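Local coordinates for nucleoside hydrolase, putative (Trypanosoma brucei, PDB 3FZ0), which belongs to the nucleoside hydrolase family and binds a calcium ion in its alpha/beta fold, at residues B[58-63]-B[240-245]; B[170-175]-B[207-212]. The protein carries 2 engineered substitutions. One frame throughout, in Å; residues are numbered along the deposited sequence.

Contacts 1 and 2 lie on opposite sides of the chain's centre, their own centres about 31 Å apart and their nearest atoms about 19 Å apart. In sequence, both segments of contact 2 fall between the two segments of contact 1. Contact 1 joins the end of helix 46-60, which in sequence connects the neighbouring parallel strands 32-39 and 66-68, to the start of helix 241-249. Contact 2 brings together the chain that follows two neighbouring parallel strands of the same nine-stranded mixed sheet, 162-165 and 203-206. One contact is thus helix packing within the subunit, whereas the other faces a second subunit and has the Trp208 side chain about 10 Å from the calcium ion.

Contact 1: residues B[58-63]-B[240-245]; sequences DLYDAD and NKWQEF
Tyr60 and Trp242 stack in an offset, nearly parallel fashion, their planes tilted by 22° and the phenol centroid 4.3 Å from that of the six-membered indole ring. The overlap is uneven: Trp242 CZ3 sits over the middle of the phenol ring, 3.5 Å from Tyr60 CE2, while the hydroxyl end of Tyr60 reaches only the rim of the indole. On the opposite indole face lies the aliphatic end of Lys241, with CE near the rim, so Trp242 is sandwiched between a ring and a methylene. Leu59, with CG anti to its backbone N (chi1 -168°), sends its two methyls towards the other helix. CD2 lies in the plane of the indole at its edge and also over the face of Phe245, 3.7 Å from that ring's centroid in a CH-pi contact; Leu59 CG is 3.7 Å from Trp242 CZ3. One leucine thus fills the angle between two aromatic groups.

The polar frame belongs to the helix ends. Asp61, with positive phi, closes helix 46-60 in a Schellman motif. Asn240 starts helix 241-249 with a capping box: its OD1 accepts from Gln243 N at 2.8 Å, and Gln243 OE1 accepts from Asn240 N at 2.9 Å. Lys241 bends at chi3 to bring NZ 3.1 Å from Leu59 O, a weak bond to a carbonyl in the last turn of helix 46-60. Beyond the pair, Trp242 NE1 donates to Tyr358 O near the C terminus, Phe245 stacks on Phe96, and Met24 of helix 17-27 packs against Leu59 and Tyr60.

Chemically, the contact is made mostly of aromatic and aliphatic packing; the lysine, on an exposed margin, probably adds a modest electrostatic preference for the partly negative C-terminal end of helix 46-60.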
loop_
_atom_site.group_PDB
_atom_site.type_symbol
_atom_site.label_atom_id
_atom_site.label_comp_id
_atom_site.label_asym_id
_atom_site.label_seq_id
_atom_site.Cartn_x
_atom_site.Cartn_y
_atom_site.Cartn_z
ATOM N N ASP B 58 12.771 41.527 10.611
ATOM C CA ASP B 58 13.362 42.575 11.466
ATOM C C ASP B 58 14.760 42.949 10.991
ATOM O O ASP B 58 15.058 44.128 10.804
ATOM C CB ASP B 58 13.452 42.116 12.930
ATOM C CG ASP B 58 12.112 42.134 13.637
ATOM O OD1 ASP B 58 11.168 42.832 13.159
ATOM O OD2 ASP B 58 12.013 41.479 14.694
ATOM N N LEU B 59 15.596 41.929 10.777
ATOM C CA LEU B 59 16.955 42.117 10.309
ATOM C C LEU B 59 17.005 43.052 9.089
ATOM O O LEU B 59 17.811 43.957 9.037
ATOM C CB LEU B 59 17.582 40.762 10.009
ATOM C CG LEU B 59 19.096 40.716 9.778
ATOM C CD1 LEU B 59 19.853 41.146 11.066
ATOM C CD2 LEU B 59 19.544 39.341 9.321
ATOM N N TYR B 60 16.105 42.844 8.136
ATOM C CA TYR B 60 16.069 43.613 6.895
ATOM C C TYR B 60 15.227 44.879 6.960
ATOM O O TYR B 60 15.246 45.687 6.046
ATOM C CB TYR B 60 15.549 42.723 5.768
ATOM C CG TYR B 60 16.585 41.747 5.304
ATOM C CD1 TYR B 60 16.727 40.491 5.920
ATOM C CD2 TYR B 60 17.456 42.083 4.268
ATOM C CE1 TYR B 60 17.703 39.598 5.493
ATOM C CE2 TYR B 60 18.425 41.192 3.848
ATOM C CZ TYR B 60 18.539 39.965 4.456
ATOM O OH TYR B 60 19.499 39.096 4.020
ATOM N N ASP B 61 14.477 45.029 8.041
ATOM C CA ASP B 61 13.419 46.018 8.111
ATOM C C ASP B 61 12.413 45.932 7.002
ATOM O O ASP B 61 11.924 46.951 6.559
ATOM C CB ASP B 61 14.015 47.396 8.054
ATOM C CG ASP B 61 13.805 48.132 9.297
ATOM O OD1 ASP B 61 12.628 48.495 9.587
ATOM O OD2 ASP B 61 14.832 48.331 9.978
ATOM N N ALA B 62 12.123 44.729 6.531
ATOM C CA ALA B 62 11.264 44.560 5.358
ATOM C C ALA B 62 9.802 44.485 5.765
ATOM O O ALA B 62 9.460 43.809 6.748
ATOM C CB ALA B 62 11.660 43.310 4.589
ATOM N N ASP B 63 8.942 45.160 5.005
ATOM C CA ASP B 63 7.503 45.078 5.248
ATOM C C ASP B 63 6.786 44.013 4.407
ATOM O O ASP B 63 5.594 44.114 4.152
ATOM C CB ASP B 63 6.852 46.461 5.142
ATOM C CG ASP B 63 7.413 47.445 6.189
ATOM O OD1 ASP B 63 7.661 47.004 7.348
ATOM O OD2 ASP B 63 7.635 48.648 5.864
ATOM N N ASN B 240 29.338 42.358 9.829
ATOM C CA ASN B 240 28.135 43.119 9.580
ATOM C C ASN B 240 26.925 42.372 10.214
ATOM O O ASN B 240 27.087 41.265 10.737
ATOM C CB ASN B 240 27.970 43.467 8.082
ATOM C CG ASN B 240 27.657 42.262 7.200
ATOM O OD1 ASN B 240 26.917 41.352 7.602
ATOM N ND2 ASN B 240 28.167 42.280 5.956
ATOM N N LYS B 241 25.730 42.974 10.171
ATOM C CA LYS B 241 24.594 42.439 10.896
ATOM C C LYS B 241 24.087 41.180 10.206
ATOM O O LYS B 241 23.443 40.351 10.863
ATOM C CB LYS B 241 23.496 43.498 11.105
ATOM C CG LYS B 241 22.999 44.122 9.822
ATOM C CD LYS B 241 22.017 45.240 10.056
ATOM C CE LYS B 241 20.839 45.159 9.094
ATOM N NZ LYS B 241 19.900 46.282 9.345
ATOM N N TRP B 242 24.377 41.050 8.897
ATOM C CA TRP B 242 24.088 39.827 8.119
ATOM C C TRP B 242 24.985 38.656 8.548
ATOM O O TRP B 242 24.518 37.559 8.760
ATOM C CB TRP B 242 24.239 40.025 6.583
ATOM C CG TRP B 242 23.725 41.319 5.943
ATOM C CD1 TRP B 242 24.435 42.137 5.117
ATOM C CD2 TRP B 242 22.410 41.909 6.044
ATOM N NE1 TRP B 242 23.666 43.197 4.709
ATOM C CE2 TRP B 242 22.421 43.085 5.259
ATOM C CE3 TRP B 242 21.238 41.571 6.735
ATOM C CZ2 TRP B 242 21.301 43.932 5.129
ATOM C CZ3 TRP B 242 20.123 42.420 6.620
ATOM C CH2 TRP B 242 20.177 43.598 5.819
ATOM N N GLN B 243 26.280 38.874 8.660
ATOM C CA GLN B 243 27.181 37.800 9.091
ATOM C C GLN B 243 26.904 37.377 10.530
ATOM O O GLN B 243 26.849 36.190 10.826
ATOM C CB GLN B 243 28.635 38.209 8.916
ATOM C CG GLN B 243 29.007 38.617 7.491
ATOM C CD GLN B 243 30.337 39.339 7.458
ATOM O OE1 GLN B 243 30.515 40.297 8.192
ATOM N NE2 GLN B 243 31.281 38.873 6.643
ATOM N N GLU B 244 26.690 38.352 11.406
ATOM C CA GLU B 244 26.386 38.061 12.819
ATOM C C GLU B 244 25.155 37.150 12.944
ATOM O O GLU B 244 25.189 36.129 13.637
ATOM C CB GLU B 244 26.183 39.342 13.620
ATOM C CG GLU B 244 25.624 39.085 15.000
ATOM C CD GLU B 244 25.492 40.338 15.812
ATOM O OE1 GLU B 244 24.742 40.282 16.805
ATOM O OE2 GLU B 244 26.131 41.374 15.477
ATOM N N PHE B 245 24.102 37.522 12.225
ATOM C CA PHE B 245 22.870 36.765 12.195
ATOM C C PHE B 245 23.086 35.345 11.654
ATOM O O PHE B 245 22.593 34.395 12.245
ATOM C CB PHE B 245 21.792 37.533 11.396
ATOM C CG PHE B 245 20.477 36.797 11.257
ATOM C CD1 PHE B 245 19.447 37.015 12.153
ATOM C CD2 PHE B 245 20.260 35.917 10.201
ATOM C CE1 PHE B 245 18.217 36.351 12.010
ATOM C CE2 PHE B 245 19.033 35.246 10.050
ATOM C CZ PHE B 245 18.020 35.462 10.942
#

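Contact 2: residues B[170-175]-B[207-212]; sequences ESKGNS and NWEVTV
Glu209 OE2 makes the close polar link here, receiving two backbone N-H groups from the loop. The bond from Lys172 N, 3.1 Å long with an angle of 151° at its hydrogen, meets OE2 nearly along its C-O axis; that from Glu170 N is equally long but weak, bent to 126°. A bend at chi2 folds the carboxylate back to the loop. Alongside, Trp208 presents CD1 3.3 Å from Lys172 O. Its indole lies between Val212 CG2, over the centre of one face, and Asn174 ND2, above the other and 3.3 Å from Trp208 CD2, with amide and ring planes 74° apart. Outside the segments, Glu209 OE1 accepts from Ser169 N and Asn174 OD1 from Phe181 N, while Asn174 ND2 bonds a BTB molecule, probably from the crystallisation liquor.

Lys172 is the centre of an inverse gamma turn, and Asn207 N-caps helix 208-212 through OD1, which accepts from Val210 N at 3.2 Å. Loop and helix follow the C-terminal ends of adjacent parallel strands, 162-165 and 203-206, of the alpha/beta sheet.

Between the two segments the hold is looser at the outer side chains of the loop, where Lys172 NZ is 4.0 Å from Glu170 OE1, a long salt bridge. The second subunit meets this side: Lys172 makes a cation-pi contact with its Trp321, Ser171 OG hydrogen-bonds its Ser171 OG, and Trp208 NE1 bonds its Tyr322 OH.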
loop_
_atom_site.group_PDB
_atom_site.type_symbol
_atom_site.label_atom_id
_atom_site.label_comp_id
_atom_site.label_asym_id
_atom_site.label_seq_id
_atom_site.Cartn_x
_atom_site.Cartn_y
_atom_site.Cartn_z
ATOM N N GLU B 170 17.638 9.759 -6.661
ATOM C CA GLU B 170 18.366 8.485 -6.572
ATOM C C GLU B 170 17.833 7.668 -5.405
ATOM O O GLU B 170 18.439 6.693 -5.001
ATOM C CB GLU B 170 19.879 8.735 -6.360
ATOM C CG GLU B 170 20.635 9.375 -7.535
ATOM C CD GLU B 170 22.111 9.622 -7.232
ATOM O OE1 GLU B 170 22.706 8.838 -6.462
ATOM O OE2 GLU B 170 22.685 10.609 -7.743
ATOM N N SER B 171 16.704 8.107 -4.868
ATOM C CA SER B 171 16.137 7.616 -3.614
ATOM C C SER B 171 17.125 7.349 -2.459
ATOM O O SER B 171 16.971 6.380 -1.722
ATOM C CB SER B 171 15.172 6.439 -3.871
ATOM O OG SER B 171 15.896 5.310 -4.313
ATOM N N LYS B 172 18.125 8.226 -2.314
ATOM C CA LYS B 172 18.821 8.372 -1.056
ATOM C C LYS B 172 17.965 9.198 -0.110
ATOM O O LYS B 172 18.190 10.393 0.010
ATOM C CB LYS B 172 20.178 9.058 -1.239
ATOM C CG LYS B 172 21.156 8.260 -2.072
ATOM C CD LYS B 172 22.566 8.785 -1.971
ATOM C CE LYS B 172 23.355 8.421 -3.223
ATOM N NZ LYS B 172 23.972 7.073 -3.116
ATOM N N GLY B 173 17.002 8.550 0.552
ATOM C CA GLY B 173 16.064 9.231 1.440
ATOM C C GLY B 173 16.738 9.659 2.724
ATOM O O GLY B 173 17.605 8.948 3.214
ATOM N N ASN B 174 16.364 10.826 3.249
ATOM C CA ASN B 174 16.965 11.301 4.497
ATOM C C ASN B 174 15.910 11.301 5.613
ATOM O O ASN B 174 16.194 11.623 6.756
ATOM C CB ASN B 174 17.635 12.687 4.296
ATOM C CG ASN B 174 16.650 13.761 3.787
ATOM O OD1 ASN B 174 15.447 13.636 3.986
ATOM N ND2 ASN B 174 17.160 14.795 3.105
ATOM N N SER B 175 14.682 10.940 5.256
ATOM C CA SER B 175 13.599 10.802 6.222
ATOM C C SER B 175 13.240 9.333 6.522
ATOM O O SER B 175 13.300 8.893 7.666
ATOM C CB SER B 175 12.380 11.607 5.777
ATOM O OG SER B 175 11.339 11.510 6.735
ATOM N N ASN B 207 15.991 18.464 -5.845
ATOM C CA ASN B 207 15.980 17.290 -4.987
ATOM C C ASN B 207 17.192 17.266 -4.085
ATOM O O ASN B 207 18.159 18.017 -4.290
ATOM C CB ASN B 207 15.941 16.005 -5.829
ATOM C CG ASN B 207 16.974 16.010 -6.928
ATOM O OD1 ASN B 207 18.133 15.657 -6.719
ATOM N ND2 ASN B 207 16.572 16.467 -8.107
ATOM N N TRP B 208 17.147 16.358 -3.117
ATOM C CA TRP B 208 18.197 16.203 -2.122
ATOM C C TRP B 208 19.612 16.034 -2.714
ATOM O O TRP B 208 20.532 16.787 -2.342
ATOM C CB TRP B 208 17.840 15.035 -1.194
ATOM C CG TRP B 208 18.914 14.609 -0.222
ATOM C CD1 TRP B 208 19.536 13.391 -0.189
ATOM C CD2 TRP B 208 19.457 15.369 0.863
ATOM N NE1 TRP B 208 20.410 13.347 0.836
ATOM C CE2 TRP B 208 20.397 14.539 1.510
ATOM C CE3 TRP B 208 19.258 16.674 1.343
ATOM C CZ2 TRP B 208 21.174 14.980 2.629
ATOM C CZ3 TRP B 208 20.012 17.112 2.469
ATOM C CH2 TRP B 208 20.959 16.267 3.089
ATOM N N GLU B 209 19.786 15.077 -3.621
ATOM C CA GLU B 209 21.125 14.737 -4.138
ATOM C C GLU B 209 21.757 15.880 -4.916
ATOM O O GLU B 209 22.923 16.145 -4.780
ATOM C CB GLU B 209 21.120 13.458 -4.987
ATOM C CG GLU B 209 20.724 12.186 -4.206
ATOM C CD GLU B 209 19.210 11.910 -4.201
ATOM O OE1 GLU B 209 18.434 12.862 -4.392
ATOM O OE2 GLU B 209 18.792 10.740 -4.010
ATOM N N VAL B 210 20.984 16.618 -5.686
ATOM C CA VAL B 210 21.582 17.749 -6.367
ATOM C C VAL B 210 22.001 18.840 -5.379
ATOM O O VAL B 210 22.975 19.549 -5.643
ATOM C CB VAL B 210 20.700 18.294 -7.522
ATOM C CG1 VAL B 210 19.531 19.120 -6.996
ATOM C CG2 VAL B 210 21.549 19.091 -8.461
ATOM N N THR B 211 21.316 18.962 -4.243
ATOM C CA THR B 211 21.744 19.958 -3.238
ATOM C C THR B 211 22.966 19.468 -2.467
ATOM O O THR B 211 23.863 20.250 -2.164
ATOM C CB THR B 211 20.606 20.461 -2.324
ATOM O OG1 THR B 211 20.218 19.420 -1.425
ATOM C CG2 THR B 211 19.375 20.928 -3.173
ATOM N N VAL B 212 23.037 18.166 -2.191
ATOM C CA VAL B 212 24.230 17.607 -1.576
ATOM C C VAL B 212 25.473 17.877 -2.461
ATOM O O VAL B 212 26.601 18.098 -1.950
ATOM C CB VAL B 212 24.073 16.089 -1.324
ATOM C CG1 VAL B 212 25.439 15.436 -0.863
ATOM C CG2 VAL B 212 22.970 15.848 -0.302
#